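Local structure of cytochrome c55X (Pseudomonas aeruginosa PAO1, 6TP9) at the interface of chains A and B. The protein carries electrons as a small periplasmic monohaem c-type cytochrome associated with the biosynthesis of haem d1. Numbering follows the deposited sequence. Chains: chain A/B, Cytochrome c55X.

The interface of chains A and B. Residues chain A 13, 16-17, 19-20; chain B 73, 80-81, 85.
The N-terminal helix (10-27) of chain A packs against the C-terminal helix (75-87) of chain B, the helix pair typical of the cytochrome c fold, here contributed by two chains through 3D domain swapping. B:Trp80 enters the helix surface between A:Gln13, A:Leu16 and A:Arg17. Its CG lies anti to the backbone N (chi1 -174°), which directs the six-membered ring at chain A; there the rim carbon CH2 comes 3.4 Å from A:Arg17 CG, which sits in the indole plane at the ring's edge. The extended arginine then runs on across the ring end, its guanidinium turned nearly upright to the indole (87°) and presenting a face to CH2. A:Gln13 instead covers one indole face near the rim, with CG 3.8 Å from B:Trp80 CE2 and the amide plane tilted 49° from the ring. On the same face, over the benzo rim, A:Leu16 CB meets B:Trp80 CZ3 at 3.5 Å and A:Leu16 CD1 lies over CE3.

The same leucine also meets B:Leu81 and B:Leu73. B:Leu81 pushes CD2 to 3.7 Å from A:Leu16 CB and also against that residue's backbone carbonyl, while the side chains of A:Leu16 and B:Leu73 pass in opposite directions, with their CD2 methyls 3.7 Å apart. B:Leu73, from the loop ahead of the helix, also meets A:Leu19 tip to tip through their CD2 methyls. At the far end A:Leu20 CD1 lies 3.7 Å from B:Leu85 CD2. Whether this dimer forms in the periplasm the structure alone does not show; this largely apolar seam, repeated by the two-fold symmetry, joins the helices of the domain-swapped dimer seen in the crystal and probably reproduces packing found within a monomer.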
ATOM      1  N   GLN A  13     -15.378  -7.698  -0.718  1.00 29.89           N
ATOM      2  CA  GLN A  13     -13.997  -7.806  -1.176  1.00 31.05           C
ATOM      3  C   GLN A  13     -13.339  -6.434  -1.253  1.00 26.72           C
ATOM      4  O   GLN A  13     -12.145  -6.291  -0.970  1.00 26.99           O
ATOM      5  CB  GLN A  13     -13.944  -8.501  -2.538  1.00 35.86           C
ATOM      6  CG  GLN A  13     -14.426  -9.943  -2.522  1.00 38.55           C
ATOM      7  CD  GLN A  13     -14.229 -10.636  -3.856  1.00 40.62           C
ATOM      8  OE1 GLN A  13     -13.286 -10.341  -4.589  1.00 40.57           O
ATOM      9  NE2 GLN A  13     -15.126 -11.563  -4.180  1.00 41.65           N
ATOM     10  N   LEU A  16     -12.343  -5.298   2.228  1.00 19.22           N
ATOM     11  CA  LEU A  16     -11.155  -6.013   2.673  1.00 23.29           C
ATOM     12  C   LEU A  16      -9.908  -5.489   1.974  1.00 24.20           C
ATOM     13  O   LEU A  16      -8.851  -5.350   2.602  1.00 27.24           O
ATOM     14  CB  LEU A  16     -11.341  -7.511   2.427  1.00 25.68           C
ATOM     15  CG  LEU A  16     -12.611  -8.084   3.065  1.00 22.02           C
ATOM     16  CD1 LEU A  16     -12.850  -9.518   2.625  1.00 24.17           C
ATOM     17  CD2 LEU A  16     -12.546  -7.995   4.583  1.00 20.96           C
ATOM     18  N   ARG A  17     -10.011  -5.179   0.678  1.00 27.01           N
ATOM     19  CA  ARG A  17      -8.882  -4.574  -0.022  1.00 25.02           C
ATOM     20  C   ARG A  17      -8.517  -3.228   0.588  1.00 22.44           C
ATOM     21  O   ARG A  17      -7.334  -2.922   0.775  1.00 23.62           O
ATOM     22  CB  ARG A  17      -9.202  -4.411  -1.508  1.00 27.74           C
ATOM     23  CG  ARG A  17      -9.269  -5.719  -2.269  1.00 32.99           C
ATOM     24  CD  ARG A  17      -9.404  -5.499  -3.766  1.00 33.25           C
ATOM     25  NE  ARG A  17      -9.325  -6.750  -4.518  1.00 29.73           N
ATOM     26  CZ  ARG A  17      -8.190  -7.372  -4.824  1.00 34.41           C
ATOM     27  NH1 ARG A  17      -7.025  -6.870  -4.437  1.00 31.44           N
ATOM     28  NH2 ARG A  17      -8.220  -8.503  -5.515  1.00 41.93           N
ATOM     29  N   LEU A  19      -9.189  -2.187   3.724  1.00 19.01           N
ATOM     30  CA  LEU A  19      -8.626  -2.481   5.037  1.00 17.61           C
ATOM     31  C   LEU A  19      -7.173  -2.923   4.920  1.00 19.28           C
ATOM     32  O   LEU A  19      -6.302  -2.450   5.659  1.00 18.00           O
ATOM     33  CB  LEU A  19      -9.461  -3.559   5.729  1.00 15.64           C
ATOM     34  CG  LEU A  19      -8.970  -4.015   7.103  1.00 18.81           C
ATOM     35  CD1 LEU A  19      -9.230  -2.941   8.147  1.00 24.49           C
ATOM     36  CD2 LEU A  19      -9.629  -5.326   7.492  1.00 16.12           C
ATOM     37  N   LEU A  20      -6.895  -3.838   3.988  1.00 19.11           N
ATOM     38  CA  LEU A  20      -5.533  -4.336   3.826  1.00 20.60           C
ATOM     39  C   LEU A  20      -4.568  -3.202   3.510  1.00 21.91           C
ATOM     40  O   LEU A  20      -3.472  -3.125   4.081  1.00 16.98           O
ATOM     41  CB  LEU A  20      -5.493  -5.389   2.716  1.00 22.51           C
ATOM     42  CG  LEU A  20      -4.125  -6.011   2.430  1.00 24.57           C
ATOM     43  CD1 LEU A  20      -3.628  -6.800   3.626  1.00 28.73           C
ATOM     44  CD2 LEU A  20      -4.193  -6.898   1.195  1.00 28.38           C
TER
ATOM     45  N   LEU B  73     -13.746  -9.626  11.196  1.00 20.01           N
ATOM     46  CA  LEU B  73     -13.559 -10.481  10.036  1.00 18.42           C
ATOM     47  C   LEU B  73     -14.004 -11.899  10.354  1.00 20.34           C
ATOM     48  O   LEU B  73     -13.597 -12.471  11.370  1.00 21.56           O
ATOM     49  CB  LEU B  73     -12.094 -10.482   9.598  1.00 17.43           C
ATOM     50  CG  LEU B  73     -11.481  -9.110   9.326  1.00 15.14           C
ATOM     51  CD1 LEU B  73     -10.030  -9.281   8.917  1.00 13.27           C
ATOM     52  CD2 LEU B  73     -12.258  -8.360   8.258  1.00 19.74           C
ATOM     53  N   TRP B  80      -9.879 -14.981   2.534  1.00 26.78           N
ATOM     54  CA  TRP B  80      -9.788 -14.215   1.297  1.00 29.49           C
ATOM     55  C   TRP B  80      -8.555 -13.318   1.303  1.00 31.33           C
ATOM     56  O   TRP B  80      -7.739 -13.359   0.377  1.00 34.93           O
ATOM     57  CB  TRP B  80     -11.060 -13.392   1.102  1.00 30.73           C
ATOM     58  CG  TRP B  80     -11.098 -12.693  -0.208  1.00 33.15           C
ATOM     59  CD1 TRP B  80     -11.549 -13.195  -1.393  1.00 32.61           C
ATOM     60  CD2 TRP B  80     -10.660 -11.358  -0.477  1.00 35.42           C
ATOM     61  NE1 TRP B  80     -11.421 -12.253  -2.384  1.00 34.37           N
ATOM     62  CE2 TRP B  80     -10.878 -11.116  -1.847  1.00 35.30           C
ATOM     63  CE3 TRP B  80     -10.106 -10.344   0.308  1.00 36.65           C
ATOM     64  CZ2 TRP B  80     -10.561  -9.905  -2.448  1.00 36.60           C
ATOM     65  CZ3 TRP B  80      -9.793  -9.141  -0.290  1.00 36.45           C
ATOM     66  CH2 TRP B  80     -10.020  -8.932  -1.656  1.00 37.56           C
ATOM     67  N   LEU B  81      -8.401 -12.502   2.350  1.00 28.67           N
ATOM     68  CA  LEU B  81      -7.212 -11.665   2.469  1.00 21.02           C
ATOM     69  C   LEU B  81      -5.942 -12.494   2.326  1.00 17.89           C
ATOM     70  O   LEU B  81      -5.047 -12.154   1.546  1.00 20.74           O
ATOM     71  CB  LEU B  81      -7.216 -10.933   3.812  1.00 19.33           C
ATOM     72  CG  LEU B  81      -8.183  -9.762   3.985  1.00 19.36           C
ATOM     73  CD1 LEU B  81      -8.157  -9.277   5.427  1.00 18.38           C
ATOM     74  CD2 LEU B  81      -7.835  -8.627   3.033  1.00 21.56           C
ATOM     75  N   LEU B  85      -2.809 -12.076  -0.191  1.00 28.45           N
ATOM     76  CA  LEU B  85      -1.414 -11.910   0.199  1.00 24.91           C
ATOM     77  C   LEU B  85      -0.538 -12.983  -0.431  1.00 28.00           C
ATOM     78  O   LEU B  85       0.597 -12.709  -0.837  1.00 34.04           O
ATOM     79  CB  LEU B  85      -1.290 -11.950   1.720  1.00 21.09           C
ATOM     80  CG  LEU B  85      -2.116 -10.912   2.478  1.00 21.32           C
ATOM     81  CD1 LEU B  85      -2.071 -11.202   3.967  1.00 22.20           C
ATOM     82  CD2 LEU B  85      -1.619  -9.510   2.184  1.00 23.19           C
TER